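Local coordinates for protein beta-galacturonidase (Eisenbergiella tayi, PDB 6NCW) that probably hydrolyses terminal beta-linked galacturonic acid residues, as a beta-hexuronidase of glycoside hydrolase family 2, at residues A[89-92]-A[97-100]. Residues are numbered along the deposited sequence; the frame is centred on the assembly and turned at random.
Sequences GSHY and PFDV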
loop_
_atom_site.group_PDB
_atom_site.type_symbol
_atom_site.label_atom_id
_atom_site.label_comp_id
_atom_site.label_asym_id
_atom_site.label_seq_id
_atom_site.Cartn_x
_atom_site.Cartn_y
_atom_site.Cartn_z
ATOM N N GLY A 89 -31.761 35.825 0.265
ATOM C CA GLY A 89 -31.486 35.073 1.475
ATOM C C GLY A 89 -30.001 34.821 1.631
ATOM O O GLY A 89 -29.226 34.904 0.673
ATOM N N SER A 90 -29.618 34.528 2.868
ATOM C CA SER A 90 -28.235 34.184 3.162
ATOM C C SER A 90 -28.197 33.297 4.396
ATOM O O SER A 90 -29.167 33.221 5.163
ATOM C CB SER A 90 -27.375 35.433 3.359
ATOM O OG SER A 90 -27.613 35.990 4.629
ATOM N N HIS A 91 -27.063 32.620 4.581
ATOM C CA HIS A 91 -26.952 31.645 5.660
ATOM C C HIS A 91 -25.493 31.387 5.997
ATOM O O HIS A 91 -24.612 31.495 5.141
ATOM C CB HIS A 91 -27.632 30.327 5.285
ATOM C CG HIS A 91 -27.710 29.340 6.409
ATOM N ND1 HIS A 91 -26.890 28.230 6.487
ATOM C CD2 HIS A 91 -28.535 29.276 7.483
ATOM C CE1 HIS A 91 -27.210 27.528 7.562
ATOM N NE2 HIS A 91 -28.202 28.143 8.186
ATOM N N TYR A 92 -25.255 31.060 7.263
ATOM C CA TYR A 92 -23.965 30.594 7.743
ATOM C C TYR A 92 -24.180 29.292 8.500
ATOM O O TYR A 92 -25.160 29.159 9.250
ATOM C CB TYR A 92 -23.271 31.612 8.667
ATOM C CG TYR A 92 -21.964 31.093 9.224
ATOM C CD1 TYR A 92 -20.784 31.280 8.526
ATOM C CD2 TYR A 92 -21.914 30.379 10.436
ATOM C CE1 TYR A 92 -19.568 30.792 9.015
ATOM C CE2 TYR A 92 -20.697 29.877 10.936
ATOM C CZ TYR A 92 -19.528 30.086 10.216
ATOM O OH TYR A 92 -18.297 29.617 10.673
ATOM N N PRO A 97 -30.299 23.238 8.259
ATOM C CA PRO A 97 -31.124 23.689 7.132
ATOM C C PRO A 97 -31.631 25.108 7.345
ATOM O O PRO A 97 -31.661 25.631 8.462
ATOM C CB PRO A 97 -32.285 22.686 7.113
ATOM C CG PRO A 97 -32.387 22.193 8.517
ATOM C CD PRO A 97 -31.024 22.332 9.168
ATOM N N PHE A 98 -31.986 25.742 6.234
ATOM C CA PHE A 98 -32.552 27.090 6.248
ATOM C C PHE A 98 -33.495 27.207 5.060
ATOM O O PHE A 98 -33.523 26.334 4.188
ATOM C CB PHE A 98 -31.465 28.187 6.210
ATOM C CG PHE A 98 -30.604 28.194 4.933
ATOM C CD1 PHE A 98 -29.538 27.314 4.785
ATOM C CD2 PHE A 98 -30.854 29.102 3.912
ATOM C CE1 PHE A 98 -28.737 27.337 3.641
ATOM C CE2 PHE A 98 -30.071 29.134 2.764
ATOM C CZ PHE A 98 -29.001 28.247 2.626
ATOM N N ASP A 99 -34.283 28.281 5.026
ATOM C CA ASP A 99 -35.211 28.453 3.912
ATOM C C ASP A 99 -35.288 29.913 3.476
ATOM O O ASP A 99 -34.928 30.834 4.214
ATOM C CB ASP A 99 -36.625 27.903 4.238
ATOM C CG ASP A 99 -37.378 28.719 5.310
ATOM O OD1 ASP A 99 -36.968 29.842 5.669
ATOM O OD2 ASP A 99 -38.410 28.213 5.801
ATOM N N VAL A 100 -35.760 30.100 2.244
ATOM C CA VAL A 100 -36.078 31.403 1.676
ATOM C C VAL A 100 -37.540 31.370 1.274
ATOM O O VAL A 100 -37.979 30.428 0.602
ATOM C CB VAL A 100 -35.196 31.732 0.459
ATOM C CG1 VAL A 100 -35.600 33.065 -0.148
ATOM C CG2 VAL A 100 -33.730 31.737 0.856
#
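G89 faces V100 where the backbones of segments 89-92 and 97-100 come closest, its CA 4.1 Å from V100 CG2. Lacking a side chain, the glycine lets the two backbones draw together, G89 CA and V100 CA being 5.9 Å apart. H91 CA and F98 CA are 7.2 Å apart, and two aromatic side chains fill that wider gap. H91 CB sits squarely above the centre of the F98 ring, a CH-pi contact with 3.4 Å from CB to the ring centroid. Beyond CB, the imidazole lies against the same face in an offset stack, centroids 4.0 Å apart and planes tilted by 10°. Its CG is anti to the backbone N (chi1 -173°), whereas F98 takes chi1 63°, its CG lodged between backbone N and carbonyl carbon. The imidazole is shifted toward the CD1 edge of the phenyl ring, H91 CD2 passing F98 CB at 3.4 Å. A hydrogen bond between H91 NE2 and E359 on helix 349-364 also holds the imidazole. Y92 points away from segment 97-100, its hydroxyl hydrogen-bonded to S124 OG and to the backbone N of L126 and H127. The two segments pair with different neighbours, 89-92 with strand 78-83 and 97-100 with strand 68-72. Their nearly antiparallel runs therefore face each other as edge strands of separate sheets, an arrangement characteristic of the N-terminal jelly-roll-like beta-sandwich of family 2 glycoside hydrolases.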